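Local structure of hypothetical protein AF1796 (1VIM) at residues H31-L34 and E35-G38; A66-L69 and M70-G73; R86-D89 and Q90-L93; R126-S129 and L130-M133; E147-E150 and I151-L155. The protein is of unknown function but belongs to the SIS family, PHI subfamily, and so probably binds a carbohydrate derivative, perhaps as a sugar-phosphate isomerase. One frame throughout, in Å; residues are numbered along the deposited sequence.

Contact 1. Residues H31-L34 and E35-G38; sequences HIDL and ETVG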
loop_
_atom_site.group_PDB
_atom_site.type_symbol
_atom_site.label_atom_id
_atom_site.label_comp_id
_atom_site.label_asym_id
_atom_site.label_seq_id
_atom_site.Cartn_x
_atom_site.Cartn_y
_atom_site.Cartn_z
ATOM N N HIS A 31 13.429 17.353 -27.238
ATOM C CA HIS A 31 14.749 17.066 -26.683
ATOM C C HIS A 31 14.988 15.649 -26.215
ATOM O O HIS A 31 16.129 15.279 -25.909
ATOM C CB HIS A 31 15.102 18.083 -25.598
ATOM C CG HIS A 31 15.354 19.449 -26.153
ATOM N ND1 HIS A 31 14.496 20.511 -25.953
ATOM C CD2 HIS A 31 16.330 19.904 -26.975
ATOM C CE1 HIS A 31 14.961 21.573 -26.590
ATOM N NE2 HIS A 31 16.064 21.228 -27.224
ATOM N N ILE A 32 13.937 14.844 -26.188
ATOM C CA ILE A 32 14.073 13.455 -25.748
ATOM C C ILE A 32 15.141 12.704 -26.546
ATOM O O ILE A 32 15.251 12.855 -27.774
ATOM C CB ILE A 32 12.704 12.751 -25.804
ATOM C CG1 ILE A 32 12.774 11.376 -25.131
ATOM C CG2 ILE A 32 12.154 12.669 -27.235
ATOM C CD1 ILE A 32 11.411 10.757 -24.937
ATOM N N ASP A 33 15.961 11.935 -25.836
ATOM C CA ASP A 33 17.019 11.162 -26.465
ATOM C C ASP A 33 16.454 9.822 -26.930
ATOM O O ASP A 33 16.217 8.909 -26.133
ATOM C CB ASP A 33 18.180 10.968 -25.495
ATOM C CG ASP A 33 19.370 10.271 -26.120
ATOM O OD1 ASP A 33 19.217 9.565 -27.143
ATOM O OD2 ASP A 33 20.514 10.361 -25.624
ATOM N N LEU A 34 16.226 9.722 -28.232
ATOM C CA LEU A 34 15.539 8.571 -28.815
ATOM C C LEU A 34 16.396 7.308 -28.761
ATOM O O LEU A 34 15.869 6.208 -28.670
ATOM C CB LEU A 34 15.106 8.873 -30.256
ATOM C CG LEU A 34 14.120 10.041 -30.372
ATOM C CD1 LEU A 34 13.878 10.433 -31.830
ATOM C CD2 LEU A 34 12.811 9.663 -29.704
ATOM N N GLU A 35 17.718 7.480 -28.811
ATOM C CA GLU A 35 18.661 6.364 -28.703
ATOM C C GLU A 35 18.501 5.731 -27.316
ATOM O O GLU A 35 18.427 4.508 -27.161
ATOM C CB GLU A 35 20.105 6.864 -28.886
ATOM C CG GLU A 35 20.484 7.235 -30.309
ATOM C CD GLU A 35 21.868 7.866 -30.411
ATOM O OE1 GLU A 35 22.860 7.221 -30.002
ATOM O OE2 GLU A 35 21.964 9.014 -30.901
ATOM N N THR A 36 18.427 6.586 -26.299
ATOM C CA THR A 36 18.267 6.110 -24.944
ATOM C C THR A 36 16.907 5.427 -24.729
ATOM O O THR A 36 16.825 4.410 -24.063
ATOM C CB THR A 36 18.483 7.261 -23.954
ATOM O OG1 THR A 36 19.766 7.853 -24.228
ATOM C CG2 THR A 36 18.655 6.715 -22.586
ATOM N N VAL A 37 15.855 5.960 -25.333
ATOM C CA VAL A 37 14.567 5.298 -25.290
ATOM C C VAL A 37 14.713 3.872 -25.839
ATOM O O VAL A 37 14.236 2.929 -25.226
ATOM C CB VAL A 37 13.520 6.070 -26.098
ATOM C CG1 VAL A 37 12.246 5.240 -26.273
ATOM C CG2 VAL A 37 13.229 7.425 -25.426
ATOM N N GLY A 38 15.376 3.716 -26.987
ATOM C CA GLY A 38 15.581 2.387 -27.537
ATOM C C GLY A 38 16.329 1.447 -26.601
ATOM O O GLY A 38 15.980 0.255 -26.499
#
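Val-37 N bonds back to Asp-33 O at 3.1 Å and Gly-38 N to Leu-34 O at 3.0 Å, the opening i to i+4 bonds of helix 34-46. Asp-33 is its N-cap, set just after helix 12-31 has ended and the chain has turned at Ile-32. The Asp-33 side chain folds over the start of the helix: CG lies opposite the backbone N about the CA-CB bond (chi1 -175°), which carries OD1 to the first N-H groups of the helix. OD1 takes Thr-36 N at 3.2 Å in a straight bond that arrives from above the carboxylate plane, and Glu-35 N more weakly. The carboxylate would also be favoured by the positive end of the helix dipole. An alanine here removes the carboxylate and would probably leave Thr-36 N and Glu-35 N without their capping acceptor. Asp-33 OD2 stands 3.0 Å from Thr-36 OG1, the two side chains meeting at about a right angle. On the inner side Val-37 sits beside Ile-32, and both pack on Phe-169 of helix 160-181 and on Leu-14 of the second subunit. The two side chains meet through methyl groups, Ile-32 CD1 lying 3.8 Å from Val-37 CG2.

Contact 2. Residues A66-L69 and M70-G73; sequences AMRL and MHLG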
loop_
_atom_site.group_PDB
_atom_site.type_symbol
_atom_site.label_atom_id
_atom_site.label_comp_id
_atom_site.label_asym_id
_atom_site.label_seq_id
_atom_site.Cartn_x
_atom_site.Cartn_y
_atom_site.Cartn_z
ATOM N N ALA A 66 4.424 0.185 -13.695
ATOM C CA ALA A 66 4.468 -1.284 -13.523
ATOM C C ALA A 66 3.122 -1.920 -13.922
ATOM O O ALA A 66 3.066 -2.975 -14.568
ATOM C CB ALA A 66 4.830 -1.657 -12.091
ATOM N N MET A 67 2.018 -1.273 -13.554
ATOM C CA MET A 67 0.718 -1.812 -13.878
ATOM C C MET A 67 0.570 -1.912 -15.410
ATOM O O MET A 67 0.119 -2.915 -15.938
ATOM C CB MET A 67 -0.380 -0.936 -13.285
ATOM C CG MET A 67 -1.780 -1.490 -13.574
ATOM S SD MET A 67 -3.124 -0.465 -13.053
ATOM C CE MET A 67 -3.114 -0.714 -11.255
ATOM N N ARG A 68 0.987 -0.875 -16.136
ATOM C CA ARG A 68 0.928 -0.926 -17.597
ATOM C C ARG A 68 1.857 -1.976 -18.183
ATOM O O ARG A 68 1.491 -2.643 -19.176
ATOM C CB ARG A 68 1.289 0.428 -18.187
ATOM C CG ARG A 68 0.130 1.308 -18.307
ATOM C CD ARG A 68 -0.867 0.929 -19.472
ATOM N NE ARG A 68 -1.834 1.986 -19.422
ATOM C CZ ARG A 68 -2.885 1.999 -18.647
ATOM N NH1 ARG A 68 -3.227 0.903 -17.958
ATOM N NH2 ARG A 68 -3.630 3.099 -18.578
ATOM N N LEU A 69 3.058 -2.135 -17.638
ATOM C CA LEU A 69 3.929 -3.213 -18.125
ATOM C C LEU A 69 3.244 -4.559 -17.933
ATOM O O LEU A 69 3.370 -5.441 -18.785
ATOM C CB LEU A 69 5.306 -3.191 -17.431
ATOM C CG LEU A 69 6.243 -2.030 -17.789
ATOM C CD1 LEU A 69 7.489 -2.147 -16.943
ATOM C CD2 LEU A 69 6.567 -1.989 -19.284
ATOM N N MET A 70 2.523 -4.730 -16.826
ATOM C CA MET A 70 1.776 -5.964 -16.616
ATOM C C MET A 70 0.712 -6.111 -17.715
ATOM O O MET A 70 0.553 -7.185 -18.311
ATOM C CB MET A 70 1.207 -6.013 -15.191
ATOM C CG MET A 70 0.366 -7.282 -14.908
ATOM S SD MET A 70 -1.338 -7.208 -15.441
ATOM C CE MET A 70 -2.014 -5.946 -14.265
ATOM N N HIS A 71 0.013 -5.031 -18.020
ATOM C CA HIS A 71 -0.983 -5.047 -19.100
ATOM C C HIS A 71 -0.394 -5.459 -20.434
ATOM O O HIS A 71 -1.094 -6.127 -21.207
ATOM C CB HIS A 71 -1.690 -3.697 -19.251
ATOM C CG HIS A 71 -2.474 -3.294 -18.037
ATOM N ND1 HIS A 71 -2.836 -1.990 -17.776
ATOM C CD2 HIS A 71 -2.971 -4.030 -17.006
ATOM C CE1 HIS A 71 -3.504 -1.938 -16.631
ATOM N NE2 HIS A 71 -3.582 -3.162 -16.135
ATOM N N LEU A 72 0.850 -5.070 -20.692
ATOM C CA LEU A 72 1.557 -5.400 -21.932
ATOM C C LEU A 72 2.069 -6.838 -21.967
ATOM O O LEU A 72 2.582 -7.287 -23.024
ATOM C CB LEU A 72 2.725 -4.427 -22.146
ATOM C CG LEU A 72 2.345 -2.956 -22.348
ATOM C CD1 LEU A 72 3.607 -2.096 -22.364
ATOM C CD2 LEU A 72 1.607 -2.781 -23.627
ATOM N N GLY A 73 1.975 -7.542 -20.839
ATOM C CA GLY A 73 2.359 -8.947 -20.776
ATOM C C GLY A 73 3.733 -9.215 -20.201
ATOM O O GLY A 73 4.185 -10.363 -20.223
#
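His-71 ND1 accepts a hydrogen bond from Arg-68 NH1 at 2.9 Å, three residues back along the helix. The donor lies in the ring plane, and ND1 is close to the guanidinium plane, so the two flat groups meet edge to edge with only 26° between them. A bend at chi2 (-74°) brings the arginine chain round to the histidine. With ND1 accepting, the ring proton is probably on NE2. One face of the imidazole lies over its own helix: Met-67 O sits 3.3 Å above the plane, over the ring centre, while also taking His-71 N. Met-67 CG comes to 3.5 Å from His-71 CE1, and its sulfur stands obliquely to the ring. All this is on the last turns of helix 56-71, the helix of the beta-alpha-beta unit between strands 50-53 and 76-78. The chain leaves it through a Schellman motif at Gly-73, whose positive phi (100°) would press a CB against the preceding carbonyl oxygen. The far end of the guanidinium faces the second subunit, where Arg-68 NH2 bonds Thr-160 OG1. Leu-72 packs against helices 160-181 and 185-191, and its CD1 lies 4.3 Å from Leu-69 CD2.

Contact 3. Residues R86-D89 and Q90-L93; sequences RITD and QDVL. With FMT (formic acid), chain G.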
loop_
_atom_site.group_PDB
_atom_site.type_symbol
_atom_site.label_atom_id
_atom_site.label_comp_id
_atom_site.label_asym_id
_atom_site.label_seq_id
_atom_site.Cartn_x
_atom_site.Cartn_y
_atom_site.Cartn_z
ATOM N N ARG A 86 12.561 -12.592 -5.038
ATOM C CA ARG A 86 13.978 -12.252 -5.083
ATOM C C ARG A 86 14.398 -11.652 -6.430
ATOM O O ARG A 86 14.194 -12.259 -7.489
ATOM C CB ARG A 86 14.761 -13.559 -4.852
ATOM C CG ARG A 86 16.237 -13.388 -4.943
ATOM C CD ARG A 86 17.015 -14.703 -4.858
ATOM N NE ARG A 86 16.972 -15.244 -3.501
ATOM C CZ ARG A 86 17.813 -14.900 -2.524
ATOM N NH1 ARG A 86 18.762 -14.002 -2.728
ATOM N NH2 ARG A 86 17.683 -15.446 -1.323
ATOM N N ILE A 87 15.027 -10.493 -6.400
ATOM C CA ILE A 87 15.619 -9.968 -7.632
ATOM C C ILE A 87 16.945 -10.709 -7.940
ATOM O O ILE A 87 17.671 -11.122 -7.029
ATOM C CB ILE A 87 15.829 -8.436 -7.531
ATOM C CG1 ILE A 87 16.043 -7.823 -8.925
ATOM C CG2 ILE A 87 16.976 -8.097 -6.541
ATOM C CD1 ILE A 87 16.053 -6.283 -8.934
ATOM N N THR A 88 17.243 -10.887 -9.221
ATOM C CA THR A 88 18.413 -11.665 -9.621
ATOM C C THR A 88 19.227 -10.922 -10.664
ATOM O O THR A 88 18.795 -9.896 -11.210
ATOM C CB THR A 88 17.993 -13.031 -10.251
ATOM O OG1 THR A 88 17.421 -12.808 -11.555
ATOM C CG2 THR A 88 16.976 -13.769 -9.381
ATOM N N ASP A 89 20.368 -11.518 -11.015
ATOM C CA ASP A 89 21.251 -10.939 -12.021
ATOM C C ASP A 89 20.727 -11.034 -13.472
ATOM O O ASP A 89 21.427 -10.577 -14.395
ATOM C CB ASP A 89 22.681 -11.496 -11.881
ATOM C CG ASP A 89 22.789 -12.979 -12.161
ATOM O OD1 ASP A 89 21.862 -13.580 -12.746
ATOM O OD2 ASP A 89 23.829 -13.611 -11.828
ATOM N N GLN A 90 19.529 -11.585 -13.684
ATOM C CA GLN A 90 18.911 -11.553 -15.006
ATOM C C GLN A 90 17.814 -10.501 -15.121
ATOM O O GLN A 90 17.171 -10.386 -16.177
ATOM C CB GLN A 90 18.304 -12.908 -15.343
ATOM C CG GLN A 90 19.350 -14.020 -15.438
ATOM C CD GLN A 90 18.818 -15.210 -16.193
ATOM O OE1 GLN A 90 17.607 -15.370 -16.355
ATOM N NE2 GLN A 90 19.732 -16.030 -16.707
ATOM N N ASP A 91 17.576 -9.756 -14.036
ATOM C CA ASP A 91 16.467 -8.818 -14.008
ATOM C C ASP A 91 16.919 -7.386 -14.282
ATOM O O ASP A 91 18.107 -7.089 -14.355
ATOM C CB ASP A 91 15.766 -8.937 -12.641
ATOM C CG ASP A 91 15.244 -10.310 -12.402
ATOM O OD1 ASP A 91 14.689 -10.942 -13.355
ATOM O OD2 ASP A 91 15.337 -10.859 -11.291
ATOM N N VAL A 92 15.944 -6.501 -14.425
ATOM C CA VAL A 92 16.226 -5.084 -14.539
ATOM C C VAL A 92 15.390 -4.336 -13.514
ATOM O O VAL A 92 14.216 -4.641 -13.325
ATOM C CB VAL A 92 15.989 -4.567 -15.971
ATOM C CG1 VAL A 92 14.549 -4.694 -16.381
ATOM C CG2 VAL A 92 16.473 -3.114 -16.118
ATOM N N LEU A 93 16.014 -3.375 -12.867
ATOM C CA LEU A 93 15.346 -2.474 -11.937
ATOM C C LEU A 93 15.204 -1.137 -12.622
ATOM O O LEU A 93 16.178 -0.624 -13.197
ATOM C CB LEU A 93 16.218 -2.312 -10.691
ATOM C CG LEU A 93 15.722 -1.342 -9.610
ATOM C CD1 LEU A 93 14.332 -1.757 -9.043
ATOM C CD2 LEU A 93 16.744 -1.278 -8.501
HETATM C C FMT G . 13.786 -8.213 -4.002
HETATM O O1 FMT G . 14.709 -9.022 -3.893
HETATM O O2 FMT G . 13.426 -7.408 -3.128
HETATM O O HOH W 1 20.464 -8.266 -15.712
#
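The side chains of Thr-88 and Asp-91 cross at a slant and meet through their oxygens, in a type I beta turn that leads into strand 92-96 of the parallel sheet. Asp-91 OD2 is gripped twice by the same residue: Thr-88 N reaches it at 2.8 Å on its anti side, and Thr-88 OG1 at 2.9 Å from above the carboxylate plane, both from the same face. The hydroxyl has this reach because chi1 of Thr-88 (72°) tucks OG1 between the backbone N and carbonyl carbon. There it also accepts Gln-90 N at 3.2 Å, while Asp-91 N returns to Thr-88 O to close the turn. A salt bridge from OD2 to Arg-48 probably offsets the charge of the buried carboxylate. An alanine at Asp-91 takes away the carboxylate and is likely to leave Thr-88 N, Thr-88 OG1 and the Arg-48 guanidinium without their shared partner. Ile-87 runs past Asp-91 in the opposite direction, its CG1 3.9 Å from Asp-91 CB. Arg-86 reaches Ala-190 O of the third subunit, and a formic acid molecule, probably from the crystallisation liquor, bridges Ile-87 to that subunit. One water donates to Asp-89 O at 2.8 Å and to Asp-91 O.

Contact 4. Residues R126-S129 and L130-M133; sequences RDSS and LAKM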
loop_
_atom_site.group_PDB
_atom_site.type_symbol
_atom_site.label_atom_id
_atom_site.label_comp_id
_atom_site.label_asym_id
_atom_site.label_seq_id
_atom_site.Cartn_x
_atom_site.Cartn_y
_atom_site.Cartn_z
ATOM N N ARG A 126 21.669 13.721 -14.963
ATOM C CA ARG A 126 22.526 12.712 -15.612
ATOM C C ARG A 126 23.775 12.347 -14.797
ATOM O O ARG A 126 24.339 11.273 -14.984
ATOM C CB ARG A 126 22.931 13.179 -17.023
ATOM C CG ARG A 126 23.529 12.115 -17.927
ATOM C CD ARG A 126 23.879 12.621 -19.326
ATOM N NE ARG A 126 22.687 12.720 -20.167
ATOM C CZ ARG A 126 22.159 13.863 -20.595
ATOM N NH1 ARG A 126 22.717 15.025 -20.277
ATOM N NH2 ARG A 126 21.069 13.846 -21.350
ATOM N N ASP A 127 24.142 13.225 -13.865
ATOM C CA ASP A 127 25.332 13.062 -13.032
ATOM C C ASP A 127 25.063 12.637 -11.584
ATOM O O ASP A 127 25.962 12.651 -10.732
ATOM C CB ASP A 127 26.119 14.381 -13.044
ATOM C CG ASP A 127 25.264 15.622 -12.670
ATOM O OD1 ASP A 127 24.014 15.548 -12.455
ATOM O OD2 ASP A 127 25.777 16.762 -12.576
ATOM N N SER A 128 23.828 12.253 -11.319
ATOM C CA SER A 128 23.400 11.906 -9.968
ATOM C C SER A 128 23.928 10.565 -9.486
ATOM O O SER A 128 24.384 9.754 -10.282
ATOM C CB SER A 128 21.884 11.902 -9.892
ATOM O OG SER A 128 21.340 10.920 -10.782
ATOM N N SER A 129 23.825 10.311 -8.179
ATOM C CA SER A 129 24.184 9.010 -7.630
ATOM C C SER A 129 23.459 7.859 -8.371
ATOM O O SER A 129 24.062 6.828 -8.676
ATOM C CB SER A 129 23.855 8.954 -6.133
ATOM O OG SER A 129 24.617 9.921 -5.397
ATOM N N LEU A 130 22.157 8.006 -8.618
ATOM C CA LEU A 130 21.422 6.942 -9.266
ATOM C C LEU A 130 21.901 6.739 -10.695
ATOM O O LEU A 130 22.099 5.593 -11.128
ATOM C CB LEU A 130 19.936 7.288 -9.215
ATOM C CG LEU A 130 19.029 6.171 -9.718
ATOM C CD1 LEU A 130 19.139 4.979 -8.761
ATOM C CD2 LEU A 130 17.609 6.629 -9.862
ATOM N N ALA A 131 22.090 7.839 -11.425
ATOM C CA ALA A 131 22.525 7.767 -12.824
ATOM C C ALA A 131 23.893 7.121 -12.959
ATOM O O ALA A 131 24.108 6.318 -13.869
ATOM C CB ALA A 131 22.508 9.136 -13.453
ATOM N N LYS A 132 24.811 7.439 -12.041
ATOM C CA LYS A 132 26.158 6.865 -12.123
ATOM C C LYS A 132 26.185 5.358 -12.000
ATOM O O LYS A 132 27.095 4.719 -12.521
ATOM C CB LYS A 132 27.112 7.513 -11.107
ATOM C CG LYS A 132 27.397 8.975 -11.408
ATOM C CD LYS A 132 28.425 9.557 -10.452
ATOM C CE LYS A 132 27.847 9.796 -9.084
ATOM N NZ LYS A 132 28.882 10.363 -8.163
ATOM N N MET A 133 25.193 4.775 -11.325
ATOM C CA MET A 133 25.073 3.331 -11.181
ATOM C C MET A 133 24.357 2.651 -12.347
ATOM O O MET A 133 24.380 1.426 -12.450
ATOM C CB MET A 133 24.266 3.004 -9.911
ATOM C CG MET A 133 25.066 3.118 -8.628
ATOM S SD MET A 133 24.125 2.514 -7.211
ATOM C CE MET A 133 22.957 3.773 -7.069
#
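Arg-126 meets the far side of the contact through its backbone: its carbonyl O lies 3.2 Å from Ala-131 CB, a close approach to a methyl group that turns back toward the loop. Its side chain heads the other way, onto Val-137 and Val-139 of strand 136-139. Asp-127 likewise contributes its carbonyl, with Lys-132 CE 3.8 Å from Asp-127 O as the lysine chain bends back beside the loop. Ser-128 is the N-cap of the short, weakly bonded helix 129-133. Its OG stands between the backbone N and the carbonyl carbon (chi1 62°), where it accepts Ala-131 N at 3.2 Å in a nearly straight bond (160°); the same OG is hydrogen-bonded to Lys-125 O, so it links the loop behind to the helix ahead. Ser-128 O in turn takes Lys-132 N at 2.9 Å, and the aliphatic part of Lys-132 covers this carbonyl, CG coming to 3.3 Å from Ser-128 O. Ser-129 OG bonds Glu-101, and its carbonyl O has Met-133 CE at 3.6 Å. Ser-128 thus satisfies two N-H groups of the first turn, one with its hydroxyl and one with its carbonyl, while the hydroxyl proton is used on Lys-125 O.

Contact 5. Residues E147-E150 and I151-L155; sequences ERDE and ILSQL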
loop_
_atom_site.group_PDB
_atom_site.type_symbol
_atom_site.label_atom_id
_atom_site.label_comp_id
_atom_site.label_asym_id
_atom_site.label_seq_id
_atom_site.Cartn_x
_atom_site.Cartn_y
_atom_site.Cartn_z
ATOM N N GLU A 147 14.998 28.006 -17.105
ATOM C CA GLU A 147 14.175 28.309 -15.928
ATOM C C GLU A 147 14.955 28.491 -14.634
ATOM O O GLU A 147 15.902 27.766 -14.387
ATOM C CB GLU A 147 13.164 27.192 -15.694
ATOM C CG GLU A 147 12.016 27.165 -16.687
ATOM C CD GLU A 147 11.127 25.954 -16.501
ATOM O OE1 GLU A 147 11.641 24.876 -16.152
ATOM O OE2 GLU A 147 9.899 26.095 -16.685
ATOM N N ARG A 148 14.524 29.428 -13.800
ATOM C CA ARG A 148 15.010 29.550 -12.412
ATOM C C ARG A 148 14.198 28.619 -11.519
ATOM O O ARG A 148 12.956 28.592 -11.580
ATOM C CB ARG A 148 14.860 30.986 -11.925
ATOM C CG ARG A 148 15.858 31.963 -12.535
ATOM C CD ARG A 148 15.861 33.331 -11.843
ATOM N NE ARG A 148 16.411 33.294 -10.477
ATOM C CZ ARG A 148 17.710 33.327 -10.176
ATOM N NH1 ARG A 148 18.623 33.411 -11.137
ATOM N NH2 ARG A 148 18.101 33.288 -8.901
ATOM N N ASP A 149 14.899 27.869 -10.674
ATOM C CA ASP A 149 14.214 26.908 -9.830
ATOM C C ASP A 149 13.219 27.539 -8.880
ATOM O O ASP A 149 12.123 27.000 -8.691
ATOM C CB ASP A 149 15.225 26.057 -9.071
ATOM C CG ASP A 149 14.569 24.915 -8.362
ATOM O OD1 ASP A 149 14.318 25.048 -7.155
ATOM O OD2 ASP A 149 14.222 23.880 -8.954
ATOM N N GLU A 150 13.567 28.687 -8.306
ATOM C CA GLU A 150 12.700 29.364 -7.355
ATOM C C GLU A 150 11.366 29.769 -7.968
ATOM O O GLU A 150 10.326 29.728 -7.310
ATOM C CB GLU A 150 13.426 30.578 -6.748
ATOM C CG GLU A 150 14.506 31.201 -7.642
ATOM C CD GLU A 150 15.828 30.448 -7.604
ATOM O OE1 GLU A 150 16.485 30.433 -6.535
ATOM O OE2 GLU A 150 16.220 29.857 -8.631
ATOM N N ILE A 151 11.396 30.204 -9.227
ATOM C CA ILE A 151 10.168 30.638 -9.877
ATOM C C ILE A 151 9.333 29.413 -10.237
ATOM O O ILE A 151 8.117 29.401 -10.016
ATOM C CB ILE A 151 10.523 31.486 -11.119
ATOM C CG1 ILE A 151 11.260 32.747 -10.653
ATOM C CG2 ILE A 151 9.277 31.805 -11.916
ATOM C CD1 ILE A 151 11.786 33.603 -11.807
ATOM N N LEU A 152 9.976 28.403 -10.817
ATOM C CA LEU A 152 9.275 27.168 -11.159
ATOM C C LEU A 152 8.643 26.519 -9.926
ATOM O O LEU A 152 7.499 26.083 -9.994
ATOM C CB LEU A 152 10.200 26.180 -11.880
ATOM C CG LEU A 152 9.589 24.823 -12.266
ATOM C CD1 LEU A 152 8.336 24.953 -13.175
ATOM C CD2 LEU A 152 10.643 23.910 -12.892
ATOM N N SER A 153 9.359 26.490 -8.798
ATOM C CA SER A 153 8.897 25.761 -7.634
ATOM C C SER A 153 7.699 26.411 -6.960
ATOM O O SER A 153 6.969 25.760 -6.182
ATOM C CB SER A 153 10.028 25.637 -6.623
ATOM O OG SER A 153 11.082 24.832 -7.180
ATOM N N GLN A 154 7.462 27.696 -7.241
ATOM C CA GLN A 154 6.264 28.349 -6.712
ATOM C C GLN A 154 4.963 27.766 -7.310
ATOM O O GLN A 154 3.942 27.707 -6.645
ATOM C CB GLN A 154 6.315 29.860 -6.950
ATOM C CG GLN A 154 5.123 30.645 -6.403
ATOM C CD GLN A 154 4.924 30.452 -4.912
ATOM O OE1 GLN A 154 5.856 30.663 -4.127
ATOM N NE2 GLN A 154 3.722 30.065 -4.513
ATOM N N LEU A 155 5.022 27.340 -8.568
ATOM C CA LEU A 155 3.889 26.697 -9.245
ATOM C C LEU A 155 3.950 25.187 -9.102
ATOM O O LEU A 155 2.908 24.558 -9.003
ATOM C CB LEU A 155 3.903 27.041 -10.739
ATOM C CG LEU A 155 3.633 28.501 -11.068
ATOM C CD1 LEU A 155 4.006 28.779 -12.534
ATOM C CD2 LEU A 155 2.195 28.891 -10.780
#
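Ser-153 can be followed outward over Asp-149, one helical turn before it, in the one of its two conformers described here. Its CB sits 3.2 Å from Asp-149 O, and OG, lying opposite the carbonyl carbon about the CA-CB bond (chi1 -65°), doubles back to donate to that same oxygen at 2.8 Å. Ser-153 N bonds Asp-149 O too, nearly in line with the carbonyl, whereas the hydroxyl comes in from above the carbonyl plane. OG also lies 3.2 Å from Asp-149 OD1. The motif is the familiar one of a serine hydroxyl bonded to the carbonyl four residues back, here in the first turns of helix 149-155. Arg-148 is at the N-cap position, and Leu-152 N bonds Arg-148 O with an almost straight N-H...O angle of 176°. The arginine side chain meets Ile-151 instead, Arg-148 CB standing 4.0 Å from Ile-151 CD1. Glu-147 crosses Leu-152 on the inner side, Glu-147 OE1 being 3.5 Å from Leu-152 CD2; the carboxylate is held by His-24 and by Met-144 N, and Glu-147 and Leu-152 both pack on Val-20 of helix 12-31. Farther along, Gln-154 NE2 reaches Leu-183 O of the second subunit.

How the contacts relate
The five contacts follow one another along the chain without touching. Contact 1 starts helix 34-46, contact 2 ends helix 56-71, contact 3 turns into strand 92-96, contact 4 starts helix 129-133 and contact 5 starts helix 149-155. Contacts 2, 3 and 4 belong to connections around the parallel five-stranded sheet, and contact 1 packs on its outermost strand 136-139. Contacts 1 and 4 come within about 6 Å at their nearest atoms, whereas the centres of contacts 3 and 5 are about 38 Å apart. Contacts 1, 2 and 5 meet the second subunit, and contacts 2 and 3 the third, so four of the five lie at interfaces of the four-chain assembly, while contact 4 touches no other chain.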